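Local structure of lipase aflb (Neosartorya fumigata, 6IDY) at residues Tyr136-Ala142 against Glu210-Tyr214. The protein is a fungal lipase of the alpha/beta-hydrolase type that probably hydrolyses ester bonds of acylglycerol lipids and carries a bound calcium ion. Residues are numbered along the deposited sequence; the frame is centred on the assembly and turned at random.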
ATOM      1  N   TYR A 136      11.848  15.639 -13.162  1.00 25.86           N
ATOM      2  CA  TYR A 136      12.045  14.233 -12.863  1.00 24.90           C
ATOM      3  C   TYR A 136      13.536  13.994 -12.700  1.00 29.15           C
ATOM      4  O   TYR A 136      14.339  14.530 -13.475  1.00 29.04           O
ATOM      5  CB  TYR A 136      11.506  13.341 -13.990  1.00 25.78           C
ATOM      6  CG  TYR A 136      10.001  13.187 -14.039  1.00 25.70           C
ATOM      7  CD1 TYR A 136       9.330  12.395 -13.110  1.00 26.11           C
ATOM      8  CD2 TYR A 136       9.260  13.740 -15.080  1.00 26.86           C
ATOM      9  CE1 TYR A 136       7.952  12.194 -13.190  1.00 25.17           C
ATOM     10  CE2 TYR A 136       7.883  13.539 -15.176  1.00 27.17           C
ATOM     11  CZ  TYR A 136       7.231  12.776 -14.220  1.00 29.37           C
ATOM     12  OH  TYR A 136       5.873  12.594 -14.307  1.00 25.01           O
ATOM     13  N   SER A 137      13.912  13.198 -11.697  1.00 25.25           N
ATOM     14  CA  SER A 137      15.318  12.842 -11.491  1.00 25.35           C
ATOM     15  C   SER A 137      15.554  11.467 -12.113  1.00 30.56           C
ATOM     16  O   SER A 137      16.692  11.128 -12.443  1.00 32.01           O
ATOM     17  CB  SER A 137      15.678  12.850 -10.007  1.00 25.93           C
ATOM     18  OG  SER A 137      15.011  11.819  -9.295  1.00 31.45           O
ATOM     19  N   VAL A 138      14.462  10.692 -12.294  1.00 26.37           N
ATOM     20  CA  VAL A 138      14.461   9.337 -12.866  1.00 26.30           C
ATOM     21  C   VAL A 138      14.240   9.426 -14.384  1.00 31.29           C
ATOM     22  O   VAL A 138      13.423  10.230 -14.837  1.00 31.37           O
ATOM     23  CB  VAL A 138      13.389   8.428 -12.182  1.00 28.78           C
ATOM     24  CG1 VAL A 138      13.434   7.002 -12.720  1.00 28.73           C
ATOM     25  CG2 VAL A 138      13.552   8.419 -10.669  1.00 28.06           C
ATOM     26  N   ALA A 139      14.947   8.582 -15.161  1.00 27.53           N
ATOM     27  CA  ALA A 139      14.808   8.520 -16.620  1.00 27.97           C
ATOM     28  C   ALA A 139      13.405   8.002 -16.993  1.00 31.49           C
ATOM     29  O   ALA A 139      12.824   7.205 -16.244  1.00 29.28           O
ATOM     30  CB  ALA A 139      15.880   7.607 -17.207  1.00 28.92           C
ATOM     31  N   GLU A 140      12.865   8.468 -18.138  1.00 29.19           N
ATOM     32  CA  GLU A 140      11.533   8.088 -18.626  1.00 29.62           C
ATOM     33  C   GLU A 140      11.368   6.569 -18.804  1.00 34.29           C
ATOM     34  O   GLU A 140      10.335   6.023 -18.410  1.00 34.04           O
ATOM     35  CB  GLU A 140      11.176   8.846 -19.916  1.00 31.35           C
ATOM     36  CG  GLU A 140       9.771   8.571 -20.432  1.00 38.74           C
ATOM     37  CD  GLU A 140       9.289   9.397 -21.610  1.00 56.63           C
ATOM     38  OE1 GLU A 140      10.135   9.885 -22.396  1.00 52.98           O
ATOM     39  OE2 GLU A 140       8.054   9.556 -21.748  1.00 50.84           O
ATOM     40  N   ASN A 141      12.386   5.896 -19.371  1.00 31.31           N
ATOM     41  CA  ASN A 141      12.356   4.452 -19.605  1.00 31.46           C
ATOM     42  C   ASN A 141      12.185   3.659 -18.306  1.00 33.13           C
ATOM     43  O   ASN A 141      11.414   2.707 -18.290  1.00 33.57           O
ATOM     44  CB  ASN A 141      13.568   3.976 -20.433  1.00 34.97           C
ATOM     45  CG  ASN A 141      14.922   4.002 -19.749  1.00 64.58           C
ATOM     46  OD1 ASN A 141      15.160   4.709 -18.763  1.00 56.18           O
ATOM     47  ND2 ASN A 141      15.851   3.218 -20.277  1.00 63.08           N
ATOM     48  N   ALA A 142      12.856   4.085 -17.219  1.00 27.66           N
ATOM     49  CA  ALA A 142      12.755   3.465 -15.896  1.00 27.09           C
ATOM     50  C   ALA A 142      11.373   3.725 -15.268  1.00 30.49           C
ATOM     51  O   ALA A 142      10.799   2.815 -14.676  1.00 30.23           O
ATOM     52  CB  ALA A 142      13.858   3.988 -14.981  1.00 27.41           C
ATOM     53  N   GLU A 210       7.803   9.969  -7.986  1.00 19.18           N
ATOM     54  CA  GLU A 210       8.022  10.243  -9.411  1.00 19.31           C
ATOM     55  C   GLU A 210       7.367   9.170 -10.267  1.00 24.21           C
ATOM     56  O   GLU A 210       6.815   9.479 -11.325  1.00 24.50           O
ATOM     57  CB  GLU A 210       9.519  10.311  -9.732  1.00 20.82           C
ATOM     58  CG  GLU A 210      10.198  11.540  -9.159  1.00 25.48           C
ATOM     59  CD  GLU A 210      11.567  11.821  -9.737  1.00 33.02           C
ATOM     60  OE1 GLU A 210      11.818  11.450 -10.905  1.00 27.24           O
ATOM     61  OE2 GLU A 210      12.390  12.430  -9.022  1.00 28.45           O
ATOM     62  N   TYR A 211       7.419   7.908  -9.795  1.00 20.16           N
ATOM     63  CA  TYR A 211       6.806   6.775 -10.474  1.00 20.70           C
ATOM     64  C   TYR A 211       5.291   6.915 -10.509  1.00 23.11           C
ATOM     65  O   TYR A 211       4.690   6.563 -11.512  1.00 22.19           O
ATOM     66  CB  TYR A 211       7.243   5.449  -9.835  1.00 21.95           C
ATOM     67  CG  TYR A 211       8.711   5.158 -10.051  1.00 23.79           C
ATOM     68  CD1 TYR A 211       9.147   4.467 -11.176  1.00 26.19           C
ATOM     69  CD2 TYR A 211       9.672   5.610  -9.149  1.00 24.28           C
ATOM     70  CE1 TYR A 211      10.501   4.218 -11.396  1.00 26.25           C
ATOM     71  CE2 TYR A 211      11.030   5.374  -9.360  1.00 25.38           C
ATOM     72  CZ  TYR A 211      11.438   4.669 -10.480  1.00 31.41           C
ATOM     73  OH  TYR A 211      12.766   4.397 -10.675  1.00 33.10           O
ATOM     74  N   VAL A 212       4.687   7.464  -9.433  1.00 19.73           N
ATOM     75  CA  VAL A 212       3.246   7.714  -9.340  1.00 19.61           C
ATOM     76  C   VAL A 212       2.869   8.860 -10.287  1.00 22.97           C
ATOM     77  O   VAL A 212       1.928   8.707 -11.064  1.00 23.19           O
ATOM     78  CB  VAL A 212       2.744   7.969  -7.890  1.00 22.26           C
ATOM     79  CG1 VAL A 212       1.242   8.259  -7.870  1.00 21.93           C
ATOM     80  CG2 VAL A 212       3.065   6.794  -6.983  1.00 21.62           C
ATOM     81  N   ALA A 213       3.602   9.995 -10.221  1.00 19.21           N
ATOM     82  CA  ALA A 213       3.367  11.169 -11.080  1.00 19.51           C
ATOM     83  C   ALA A 213       3.456  10.778 -12.549  1.00 24.58           C
ATOM     84  O   ALA A 213       2.554  11.114 -13.319  1.00 24.40           O
ATOM     85  CB  ALA A 213       4.374  12.269 -10.770  1.00 20.31           C
ATOM     86  N   TYR A 214       4.507  10.014 -12.932  1.00 21.35           N
ATOM     87  CA  TYR A 214       4.623   9.571 -14.316  1.00 21.73           C
ATOM     88  C   TYR A 214       3.511   8.603 -14.695  1.00 25.62           C
ATOM     89  O   TYR A 214       2.937   8.771 -15.769  1.00 25.54           O
ATOM     90  CB  TYR A 214       6.015   9.006 -14.655  1.00 22.69           C
ATOM     91  CG  TYR A 214       6.173   8.720 -16.133  1.00 24.48           C
ATOM     92  CD1 TYR A 214       6.518   9.730 -17.026  1.00 27.49           C
ATOM     93  CD2 TYR A 214       5.945   7.445 -16.644  1.00 24.85           C
ATOM     94  CE1 TYR A 214       6.646   9.475 -18.391  1.00 29.05           C
ATOM     95  CE2 TYR A 214       6.058   7.181 -18.006  1.00 26.20           C
ATOM     96  CZ  TYR A 214       6.412   8.198 -18.877  1.00 34.91           C
ATOM     97  OH  TYR A 214       6.522   7.935 -20.222  1.00 35.67           O
TER
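Glu210 reaches out from helix 205-223 and closes its carboxylate on the backbone of the loop at Ser137 and Val138. The amide N of Ser137 bridges both oxygens, at 2.8 Å from OE1 and 3.2 Å from OE2 of Glu210. OE1 takes a second, straighter bond from Val138 N (3.1 Å, 161°), which arrives from the opposite face of the carboxylate plane. Likewise, OE2 accepts Ser137 OG at 2.7 Å, across the plane from Ser137 N. All four bonds come in on the syn side of the carboxylate, all somewhat out of its plane, so each oxygen is gripped twice and the carboxylate's rotation is fixed. Ser137 OG owes its place to a chi1 of 67°, which tucks it between its own N and carbonyl carbon.

The Tyr136 side chain runs past that of Glu210 in the opposite direction, its ring edge alongside OE1 and CB, and its hydroxyl ends over the Ala213-Tyr214 backbone. Here Tyr136 CZ packs 4.0 Å from Tyr214 CB, the two side chains crossing at about a right angle. Val138 CG1 lies 3.8 Å from Tyr211 CZ, meeting the phenol end of that ring, and these two side chains also cross at about a right angle. Farther along, Tyr214 OH donates to the anti lone pair of Glu140 OE2 (2.7 Å), the carboxylate standing nearly perpendicular (86°) to the ring. Tyr136 also meets the rings of Tyr126 and Trp246. The contact thus fastens the loop leading into helix 140-145 onto helix 205-223, which precedes strand 227-232 in the predominantly parallel central sheet of an alpha/beta-hydrolase fold.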